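Local coordinates for protein CytC3 (Streptomyces sp., PDB 3GJB) that probably acts as an iron(II)- and 2-oxoglutarate-dependent halogenase of the phytanoyl-CoA dioxygenase family, chlorinating an amino acid tethered to a carrier protein, at residues Asn97-Arg102 against Ala288-Gly293; Phe105-Gln110 against Tyr252-Ala257; Cys162-Pro167 against Ala241-Thr246. All coordinates share one frame; numbering follows the deposited sequence.

Contact 1. Residues Asn97-Arg102 against Ala288-Gly293. With AKG (2-oxoglutaric acid), chain E.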
loop_
_atom_site.group_PDB
_atom_site.type_symbol
_atom_site.label_atom_id
_atom_site.label_comp_id
_atom_site.label_asym_id
_atom_site.label_seq_id
_atom_site.Cartn_x
_atom_site.Cartn_y
_atom_site.Cartn_z
ATOM N N ASN A 97 -13.284 10.095 -2.181
ATOM C CA ASN A 97 -13.948 8.825 -1.895
ATOM C C ASN A 97 -12.887 7.754 -2.103
ATOM O O ASN A 97 -12.733 7.235 -3.207
ATOM C CB ASN A 97 -15.125 8.600 -2.847
ATOM C CG ASN A 97 -16.222 9.622 -2.661
ATOM O OD1 ASN A 97 -16.706 9.833 -1.546
ATOM N ND2 ASN A 97 -16.624 10.266 -3.751
ATOM N N LEU A 98 -12.163 7.426 -1.036
ATOM C CA LEU A 98 -11.074 6.466 -1.130
ATOM C C LEU A 98 -11.236 5.134 -0.441
ATOM O O LEU A 98 -11.737 5.044 0.679
ATOM C CB LEU A 98 -9.787 7.091 -0.610
ATOM C CG LEU A 98 -9.192 8.270 -1.365
ATOM C CD1 LEU A 98 -7.986 8.786 -0.580
ATOM C CD2 LEU A 98 -8.785 7.836 -2.771
ATOM N N LEU A 99 -10.764 4.103 -1.130
ATOM C CA LEU A 99 -10.784 2.745 -0.625
ATOM C C LEU A 99 -9.354 2.242 -0.493
ATOM O O LEU A 99 -8.517 2.472 -1.372
ATOM C CB LEU A 99 -11.513 1.810 -1.589
ATOM C CG LEU A 99 -13.007 2.004 -1.831
ATOM C CD1 LEU A 99 -13.484 0.980 -2.867
ATOM C CD2 LEU A 99 -13.755 1.833 -0.510
ATOM N N CYS A 100 -9.074 1.585 0.624
ATOM C CA CYS A 100 -7.784 0.966 0.821
ATOM C C CYS A 100 -8.158 -0.491 0.605
ATOM O O CYS A 100 -8.861 -1.084 1.421
ATOM C CB CYS A 100 -7.261 1.163 2.240
ATOM S SG CYS A 100 -5.696 0.291 2.488
ATOM N N TRP A 101 -7.713 -1.064 -0.504
ATOM C CA TRP A 101 -8.064 -2.446 -0.811
ATOM C C TRP A 101 -6.962 -3.442 -0.470
ATOM O O TRP A 101 -7.146 -4.656 -0.595
ATOM C CB TRP A 101 -8.425 -2.572 -2.291
ATOM C CG TRP A 101 -7.261 -2.331 -3.192
ATOM C CD1 TRP A 101 -6.723 -1.124 -3.540
ATOM C CD2 TRP A 101 -6.468 -3.326 -3.838
ATOM N NE1 TRP A 101 -5.644 -1.308 -4.368
ATOM C CE2 TRP A 101 -5.466 -2.652 -4.569
ATOM C CE3 TRP A 101 -6.506 -4.725 -3.872
ATOM C CZ2 TRP A 101 -4.507 -3.335 -5.327
ATOM C CZ3 TRP A 101 -5.555 -5.404 -4.625
ATOM C CH2 TRP A 101 -4.569 -4.708 -5.341
ATOM N N ARG A 102 -5.815 -2.933 -0.038
ATOM C CA ARG A 102 -4.715 -3.818 0.320
ATOM C C ARG A 102 -3.524 -3.143 0.976
ATOM O O ARG A 102 -3.239 -1.961 0.757
ATOM C CB ARG A 102 -4.218 -4.565 -0.919
ATOM C CG ARG A 102 -3.053 -5.508 -0.632
ATOM C CD ARG A 102 -3.266 -6.856 -1.282
ATOM N NE ARG A 102 -2.748 -6.888 -2.636
ATOM C CZ ARG A 102 -2.946 -7.885 -3.489
ATOM N NH1 ARG A 102 -3.663 -8.939 -3.143
ATOM N NH2 ARG A 102 -2.398 -7.834 -4.688
ATOM N N ALA A 288 -12.782 -4.095 1.414
ATOM C CA ALA A 288 -11.995 -2.902 1.160
ATOM C C ALA A 288 -12.462 -1.942 2.252
ATOM O O ALA A 288 -13.556 -2.102 2.796
ATOM C CB ALA A 288 -12.301 -2.335 -0.223
ATOM N N VAL A 289 -11.644 -0.954 2.581
ATOM C CA VAL A 289 -12.009 -0.015 3.627
ATOM C C VAL A 289 -12.251 1.375 3.080
ATOM O O VAL A 289 -11.396 1.929 2.388
ATOM C CB VAL A 289 -10.903 0.046 4.706
ATOM C CG1 VAL A 289 -11.211 1.139 5.728
ATOM C CG2 VAL A 289 -10.788 -1.304 5.392
ATOM N N LEU A 290 -13.427 1.933 3.372
ATOM C CA LEU A 290 -13.744 3.282 2.921
ATOM C C LEU A 290 -13.001 4.213 3.868
ATOM O O LEU A 290 -13.408 4.440 5.002
ATOM C CB LEU A 290 -15.249 3.565 2.980
ATOM C CG LEU A 290 -15.626 4.977 2.505
ATOM C CD1 LEU A 290 -15.273 5.147 1.042
ATOM C CD2 LEU A 290 -17.107 5.217 2.716
ATOM N N THR A 291 -11.901 4.750 3.371
ATOM C CA THR A 291 -11.025 5.620 4.128
ATOM C C THR A 291 -11.498 7.065 4.267
ATOM O O THR A 291 -11.132 7.774 5.212
ATOM C CB THR A 291 -9.643 5.551 3.483
ATOM O OG1 THR A 291 -8.868 4.551 4.157
ATOM C CG2 THR A 291 -8.965 6.875 3.495
ATOM N N SER A 292 -12.315 7.504 3.321
ATOM C CA SER A 292 -12.839 8.859 3.352
ATOM C C SER A 292 -13.996 8.943 2.378
ATOM O O SER A 292 -14.191 8.038 1.568
ATOM C CB SER A 292 -11.756 9.850 2.948
ATOM O OG SER A 292 -11.231 9.513 1.679
ATOM N N GLY A 293 -14.755 10.030 2.466
ATOM C CA GLY A 293 -15.889 10.225 1.583
ATOM C C GLY A 293 -17.008 9.230 1.807
ATOM O O GLY A 293 -17.270 8.801 2.929
HETATM C C1 AKG E . -0.607 -10.248 -6.627
HETATM O O1 AKG E . -1.064 -10.125 -5.507
HETATM O O2 AKG E . -0.464 -11.476 -7.145
HETATM C C2 AKG E . -0.195 -9.035 -7.429
HETATM O O5 AKG E . 0.269 -9.179 -8.549
HETATM C C3 AKG E . -0.351 -7.645 -6.823
HETATM C C4 AKG E . 0.132 -6.523 -7.759
HETATM C C5 AKG E . -0.017 -5.159 -7.084
HETATM O O3 AKG E . -0.468 -5.061 -5.958
HETATM O O4 AKG E . 0.365 -4.044 -7.741
#
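C100 and V289 form an antiparallel hydrogen-bonded pair in the larger sheet of the cupin-type, double-stranded beta-helix fold, in which 289-292 is one of the two edge strands. This part is tight: C100 N gives a bond of 2.9 Å to V289 O, and V289 N returns one of 3.0 Å to C100 O. The two side chains share a face, compact enough for I81 of helix 75-82 to pack on both. Past the paired part, R102 NH2 bonds weakly to O1 of a 2-oxoglutarate. On the other face L99 and L290 meet as a non-hydrogen-bonded pair. With its CG anti to the carbonyl carbon (chi1 -65°), L99 carries CD2 back over the neighbouring strand, 4.0 Å from L290 CD1. A short bond of 2.7 Å from T291 N to L98 O ends the regular pairing.

Beyond it the hydrogen bonding slackens although the backbones stay close. The bond from L98 N to S292 O is weak at 3.4 Å, and S292 OG bonds instead to R96 O. N97, partly exposed, uses OD1 to accept from V294 N. Glycine suits position 293, where phi is positive and a CB would run into N97; N97 OD1 lies 3.3 Å from G293 CA.

Contact 2. Residues Phe105-Gln110 against Tyr252-Ala257. With AKG (2-oxoglutaric acid), chain D.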
loop_
_atom_site.group_PDB
_atom_site.type_symbol
_atom_site.label_atom_id
_atom_site.label_comp_id
_atom_site.label_asym_id
_atom_site.label_seq_id
_atom_site.Cartn_x
_atom_site.Cartn_y
_atom_site.Cartn_z
ATOM N N PHE A 105 3.677 -6.061 3.404
ATOM C CA PHE A 105 4.994 -5.697 3.894
ATOM C C PHE A 105 6.074 -5.939 2.845
ATOM O O PHE A 105 5.980 -6.852 2.034
ATOM C CB PHE A 105 5.312 -6.463 5.185
ATOM C CG PHE A 105 4.498 -6.005 6.364
ATOM C CD1 PHE A 105 3.179 -6.423 6.524
ATOM C CD2 PHE A 105 5.029 -5.097 7.280
ATOM C CE1 PHE A 105 2.393 -5.939 7.581
ATOM C CE2 PHE A 105 4.256 -4.608 8.336
ATOM C CZ PHE A 105 2.928 -5.034 8.485
ATOM N N PHE A 106 7.089 -5.086 2.855
ATOM C CA PHE A 106 8.205 -5.195 1.928
ATOM C C PHE A 106 9.495 -5.194 2.715
ATOM O O PHE A 106 10.111 -4.154 2.910
ATOM C CB PHE A 106 8.215 -4.020 0.957
ATOM C CG PHE A 106 7.171 -4.112 -0.109
ATOM C CD1 PHE A 106 7.288 -5.044 -1.133
ATOM C CD2 PHE A 106 6.069 -3.265 -0.095
ATOM C CE1 PHE A 106 6.318 -5.127 -2.134
ATOM C CE2 PHE A 106 5.098 -3.345 -1.093
ATOM C CZ PHE A 106 5.223 -4.272 -2.107
ATOM N N PRO A 107 9.914 -6.363 3.196
ATOM C CA PRO A 107 11.160 -6.401 3.962
ATOM C C PRO A 107 12.335 -6.576 3.014
ATOM O O PRO A 107 12.160 -6.982 1.871
ATOM C CB PRO A 107 10.973 -7.623 4.849
ATOM C CG PRO A 107 10.260 -8.561 3.917
ATOM C CD PRO A 107 9.209 -7.656 3.275
ATOM N N LYS A 108 13.527 -6.243 3.483
ATOM C CA LYS A 108 14.719 -6.428 2.675
ATOM C C LYS A 108 15.855 -6.737 3.631
ATOM O O LYS A 108 16.079 -6.021 4.602
ATOM C CB LYS A 108 15.028 -5.195 1.831
ATOM C CG LYS A 108 15.923 -5.550 0.663
ATOM C CD LYS A 108 15.800 -4.562 -0.452
ATOM C CE LYS A 108 16.546 -5.052 -1.674
ATOM N NZ LYS A 108 16.474 -4.037 -2.753
ATOM N N TYR A 109 16.566 -7.816 3.350
ATOM C CA TYR A 109 17.638 -8.259 4.213
ATOM C C TYR A 109 18.979 -8.270 3.516
ATOM O O TYR A 109 19.046 -8.256 2.291
ATOM C CB TYR A 109 17.286 -9.651 4.737
ATOM C CG TYR A 109 15.980 -9.652 5.503
ATOM C CD1 TYR A 109 15.873 -8.962 6.709
ATOM C CD2 TYR A 109 14.842 -10.310 5.012
ATOM C CE1 TYR A 109 14.674 -8.918 7.416
ATOM C CE2 TYR A 109 13.630 -10.276 5.716
ATOM C CZ TYR A 109 13.558 -9.571 6.923
ATOM O OH TYR A 109 12.388 -9.486 7.649
ATOM N N GLN A 110 20.047 -8.287 4.305
ATOM C CA GLN A 110 21.398 -8.301 3.760
ATOM C C GLN A 110 21.514 -9.413 2.719
ATOM O O GLN A 110 21.118 -10.552 2.969
ATOM C CB GLN A 110 22.418 -8.513 4.893
ATOM C CG GLN A 110 23.894 -8.524 4.472
ATOM C CD GLN A 110 24.331 -9.837 3.834
ATOM O OE1 GLN A 110 23.955 -10.918 4.288
ATOM N NE2 GLN A 110 25.144 -9.745 2.791
ATOM N N TYR A 252 17.825 -4.465 8.739
ATOM C CA TYR A 252 16.831 -4.857 7.754
ATOM C C TYR A 252 15.949 -3.662 7.459
ATOM O O TYR A 252 15.785 -2.775 8.295
ATOM C CB TYR A 252 15.991 -6.026 8.279
ATOM C CG TYR A 252 15.056 -5.647 9.400
ATOM C CD1 TYR A 252 13.819 -5.061 9.130
ATOM C CD2 TYR A 252 15.440 -5.801 10.733
ATOM C CE1 TYR A 252 12.990 -4.628 10.159
ATOM C CE2 TYR A 252 14.619 -5.368 11.775
ATOM C CZ TYR A 252 13.395 -4.780 11.481
ATOM O OH TYR A 252 12.586 -4.322 12.493
ATOM N N ARG A 253 15.412 -3.616 6.251
ATOM C CA ARG A 253 14.532 -2.530 5.887
ATOM C C ARG A 253 13.128 -3.095 5.858
ATOM O O ARG A 253 12.911 -4.203 5.364
ATOM C CB ARG A 253 14.896 -1.967 4.519
ATOM C CG ARG A 253 13.826 -1.052 3.965
ATOM C CD ARG A 253 12.912 -1.808 3.012
ATOM N NE ARG A 253 13.459 -1.824 1.658
ATOM C CZ ARG A 253 12.900 -2.441 0.623
ATOM N NH1 ARG A 253 11.762 -3.115 0.769
ATOM N NH2 ARG A 253 13.470 -2.361 -0.570
ATOM N N MET A 254 12.179 -2.344 6.402
ATOM C CA MET A 254 10.800 -2.788 6.430
ATOM C C MET A 254 9.877 -1.704 5.944
ATOM O O MET A 254 9.705 -0.678 6.600
ATOM C CB MET A 254 10.378 -3.190 7.842
ATOM C CG MET A 254 9.003 -3.840 7.886
ATOM S SD MET A 254 8.925 -5.275 6.793
ATOM C CE MET A 254 9.788 -6.493 7.771
ATOM N N GLY A 255 9.290 -1.937 4.777
ATOM C CA GLY A 255 8.355 -0.988 4.224
ATOM C C GLY A 255 6.949 -1.549 4.374
ATOM O O GLY A 255 6.729 -2.753 4.264
ATOM N N PHE A 256 5.995 -0.676 4.658
ATOM C CA PHE A 256 4.618 -1.100 4.785
ATOM C C PHE A 256 3.876 -0.338 3.713
ATOM O O PHE A 256 3.824 0.878 3.748
ATOM C CB PHE A 256 4.059 -0.741 6.156
ATOM C CG PHE A 256 2.591 -1.011 6.290
ATOM C CD1 PHE A 256 2.107 -2.316 6.267
ATOM C CD2 PHE A 256 1.689 0.036 6.417
ATOM C CE1 PHE A 256 0.741 -2.575 6.373
ATOM C CE2 PHE A 256 0.318 -0.212 6.522
ATOM C CZ PHE A 256 -0.155 -1.521 6.500
ATOM N N ALA A 257 3.305 -1.054 2.757
ATOM C CA ALA A 257 2.589 -0.406 1.671
ATOM C C ALA A 257 1.091 -0.572 1.786
ATOM O O ALA A 257 0.594 -1.664 2.063
ATOM C CB ALA A 257 3.057 -0.960 0.337
HETATM C C1 AKG D . 8.928 -3.285 -6.227
HETATM O O1 AKG D . 8.309 -3.301 -5.175
HETATM O O2 AKG D . 8.285 -2.970 -7.359
HETATM C C2 AKG D . 10.390 -3.618 -6.247
HETATM O O5 AKG D . 11.035 -3.610 -7.301
HETATM C C3 AKG D . 11.051 -3.967 -4.937
HETATM C C4 AKG D . 12.512 -4.296 -5.146
HETATM C C5 AKG D . 13.158 -4.632 -3.838
HETATM O O3 AKG D . 12.525 -4.605 -2.800
HETATM O O4 AKG D . 14.452 -4.964 -3.834
#
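The 2-oxoglutarate pocket is lined at the C5 carboxylate by K108 and R253, an antiparallel hydrogen-bonded pair whose side chains leave the sheet on the same face. R253 is bent at chi2 (-97°) and chi3 (-86°), which folds its guanidinium back across the strand pair and lays one flat side over K108 CB, 3.6 Å above the plane. NH1 then points at the backbone, reaching F106 O at 2.9 Å with that oxygen in the guanidinium plane. F106 O also accepts from G255 N, and the two donors come from opposite faces of its carbonyl plane. The outer nitrogen, NH2, makes a weak bond of 3.3 Å to O3 of the co-substrate, while the extended K108 brings NZ to O4 at a modelled distance too short to trust. K108 NZ is also hydrogen-bonded to L243 O and to G161 O, the latter shared with R253 NH2. A leucine in place of R253 would probably leave O3 without this positive mate, F106 O with one donor fewer and K108 CB without its flat cover. An arginine on this strand facing the C5 carboxylate is a familiar feature of the double-stranded beta-helix oxygenases. F106 turns a ring edge to A257, with CE2 3.4 Å from CB.

The other face is mostly apolar, with helices 34-48 and 75-82 packing on it. F256 CD1 sits 3.6 Å from F105 CZ, over one face of the F105 ring, the planes turned by 51°. M254 SD approaches the edge of that ring, 3.9 Å from F105 CD2, in a Met-aromatic contact. P107 fits a non-hydrogen-bonded site, needing no N-H, and M254 CE presses tightly on P107 CB at 3.3 Å. At the end of the pairing Y109 CE1 touches Y252 CB.

Contact 3. Residues Cys162-Pro167 against Ala241-Thr246. With AKG (2-oxoglutaric acid), chain D.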
loop_
_atom_site.group_PDB
_atom_site.type_symbol
_atom_site.label_atom_id
_atom_site.label_comp_id
_atom_site.label_asym_id
_atom_site.label_seq_id
_atom_site.Cartn_x
_atom_site.Cartn_y
_atom_site.Cartn_z
ATOM N N CYS A 162 17.158 0.427 -0.834
ATOM C CA CYS A 162 16.030 1.315 -1.076
ATOM C C CYS A 162 15.561 1.309 -2.526
ATOM O O CYS A 162 16.302 0.938 -3.436
ATOM C CB CYS A 162 16.388 2.747 -0.679
ATOM S SG CYS A 162 17.593 3.532 -1.788
ATOM N N LEU A 163 14.314 1.729 -2.723
ATOM C CA LEU A 163 13.723 1.808 -4.048
ATOM C C LEU A 163 14.391 2.913 -4.854
ATOM O O LEU A 163 15.067 3.789 -4.307
ATOM C CB LEU A 163 12.224 2.108 -3.945
ATOM C CG LEU A 163 11.209 1.007 -3.600
ATOM C CD1 LEU A 163 11.836 -0.074 -2.735
ATOM C CD2 LEU A 163 10.011 1.651 -2.890
ATOM N N GLN A 164 14.189 2.864 -6.164
ATOM C CA GLN A 164 14.734 3.860 -7.070
ATOM C C GLN A 164 13.615 4.311 -7.990
ATOM O O GLN A 164 12.946 3.493 -8.630
ATOM C CB GLN A 164 15.876 3.270 -7.885
ATOM C CG GLN A 164 17.121 3.012 -7.079
ATOM C CD GLN A 164 18.087 2.108 -7.801
ATOM O OE1 GLN A 164 17.838 0.917 -7.956
ATOM N NE2 GLN A 164 19.193 2.672 -8.259
ATOM N N LEU A 165 13.406 5.620 -8.032
ATOM C CA LEU A 165 12.363 6.201 -8.859
ATOM C C LEU A 165 12.955 7.056 -9.967
ATOM O O LEU A 165 14.076 7.564 -9.855
ATOM C CB LEU A 165 11.415 7.020 -7.985
ATOM C CG LEU A 165 10.643 6.121 -7.020
ATOM C CD1 LEU A 165 9.939 6.943 -5.965
ATOM C CD2 LEU A 165 9.658 5.289 -7.813
ATOM N N MET A 166 12.192 7.207 -11.042
ATOM C CA MET A 166 12.643 7.976 -12.191
ATOM C C MET A 166 11.745 9.183 -12.465
ATOM O O MET A 166 10.539 9.034 -12.688
ATOM C CB MET A 166 12.679 7.061 -13.416
ATOM C CG MET A 166 13.450 7.607 -14.594
ATOM S SD MET A 166 13.561 6.383 -15.908
ATOM C CE MET A 166 14.982 5.446 -15.358
ATOM N N PRO A 167 12.323 10.396 -12.438
ATOM C CA PRO A 167 11.596 11.646 -12.687
ATOM C C PRO A 167 10.952 11.599 -14.066
ATOM O O PRO A 167 11.255 10.710 -14.861
ATOM C CB PRO A 167 12.687 12.703 -12.592
ATOM C CG PRO A 167 13.616 12.123 -11.590
ATOM C CD PRO A 167 13.706 10.677 -12.019
ATOM N N ALA A 241 13.090 0.884 -9.705
ATOM C CA ALA A 241 14.142 -0.113 -9.622
ATOM C C ALA A 241 14.505 -0.190 -8.152
ATOM O O ALA A 241 13.886 0.466 -7.327
ATOM C CB ALA A 241 15.347 0.311 -10.452
ATOM N N SER A 242 15.489 -1.003 -7.811
ATOM C CA SER A 242 15.892 -1.096 -6.423
ATOM C C SER A 242 17.329 -1.556 -6.336
ATOM O O SER A 242 17.814 -2.309 -7.183
ATOM C CB SER A 242 14.991 -2.058 -5.652
ATOM O OG SER A 242 15.157 -3.384 -6.121
ATOM N N LEU A 243 18.002 -1.075 -5.301
ATOM C CA LEU A 243 19.389 -1.398 -5.061
ATOM C C LEU A 243 19.487 -2.666 -4.245
ATOM O O LEU A 243 18.527 -3.076 -3.600
ATOM C CB LEU A 243 20.047 -0.263 -4.278
ATOM C CG LEU A 243 20.191 1.068 -5.006
ATOM C CD1 LEU A 243 20.506 2.164 -4.003
ATOM C CD2 LEU A 243 21.296 0.937 -6.054
ATOM N N PRO A 244 20.651 -3.325 -4.292
ATOM C CA PRO A 244 20.831 -4.549 -3.513
ATOM C C PRO A 244 21.092 -4.108 -2.074
ATOM O O PRO A 244 21.447 -2.957 -1.828
ATOM C CB PRO A 244 22.063 -5.190 -4.156
ATOM C CG PRO A 244 22.865 -3.995 -4.601
ATOM C CD PRO A 244 21.785 -3.112 -5.212
ATOM N N HIS A 245 20.903 -5.016 -1.127
ATOM C CA HIS A 245 21.133 -4.700 0.272
ATOM C C HIS A 245 22.577 -5.086 0.559
ATOM O O HIS A 245 22.924 -6.265 0.560
ATOM C CB HIS A 245 20.171 -5.502 1.153
ATOM C CG HIS A 245 20.296 -5.205 2.614
ATOM N ND1 HIS A 245 21.514 -5.115 3.255
ATOM C CD2 HIS A 245 19.353 -5.025 3.572
ATOM C CE1 HIS A 245 21.317 -4.897 4.543
ATOM N NE2 HIS A 245 20.016 -4.840 4.762
ATOM N N THR A 246 23.418 -4.091 0.802
ATOM C CA THR A 246 24.832 -4.343 1.055
ATOM C C THR A 246 25.258 -3.910 2.447
ATOM O O THR A 246 26.431 -3.634 2.679
ATOM C CB THR A 246 25.710 -3.595 0.019
ATOM O OG1 THR A 246 25.395 -2.199 0.050
ATOM C CG2 THR A 246 25.440 -4.114 -1.380
HETATM C C1 AKG D . 8.928 -3.285 -6.227
HETATM O O1 AKG D . 8.309 -3.301 -5.175
HETATM O O2 AKG D . 8.285 -2.970 -7.359
HETATM C C2 AKG D . 10.390 -3.618 -6.247
HETATM O O5 AKG D . 11.035 -3.610 -7.301
HETATM C C3 AKG D . 11.051 -3.967 -4.937
HETATM C C4 AKG D . 12.512 -4.296 -5.146
HETATM C C5 AKG D . 13.158 -4.632 -3.838
HETATM O O3 AKG D . 12.525 -4.605 -2.800
HETATM O O4 AKG D . 14.452 -4.964 -3.834
#
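A241 O accepts from Q164 N at 2.7 Å, the shortest bond joining these two strands, and A241 N answers with one of 2.8 Å to Q164 O. This antiparallel pair belongs to the smaller sheet of the cupin-type fold, where 163-165 runs between 222-223 and 240-242. Past the end of the strands the ladder gains one more rung: L243 N points almost straight at C162 O, 3.2 Å away, with an angle of 173° at the hydrogen.

Between these bonds L163 and S242 make a non-hydrogen-bonded pair, their side chains on the face toward the co-substrate. Serine suits its position because it is small and can still donate. With OG between the backbone N and the carbonyl carbon (chi1 66°), S242 OG gives a hydrogen bond of 2.9 Å to O4 of 2-oxoglutarate. The hydroxyl of T115 is also bonded to S242 OG, and so holds it as a second-shell partner. The S242 side chain lies about 6 Å from the iron(II) ion.

The opposite face carries A241 and Q164. Small A241 leaves room for Q164, which extends across L243 at about a right angle and brings CD 3.6 Å from L243 CG. The other branch of that leucine, L243 CD1, meets C162 SG at 3.9 Å.

Contacts 1 and 2 lie at the two ends of strand 98-108, their centres about 24 Å apart and on opposite sides of the chain's centre. Contact 3 belongs to the smaller sheet, about 13 Å from contact 2 and about 29 Å from contact 1, centre to centre. Contacts 2 and 3 meet around one 2-oxoglutarate: K108 and R253 come from the larger sheet and S242 from the smaller, so that its C5 carboxylate is held between the two. They also touch directly, L163 CD1 packing 3.5 Å from R253 NH2. Contact 1 is remote from this site; its R102 instead reaches a second 2-oxoglutarate. Along the chain the contacts are nested, 3 within 2 within 1.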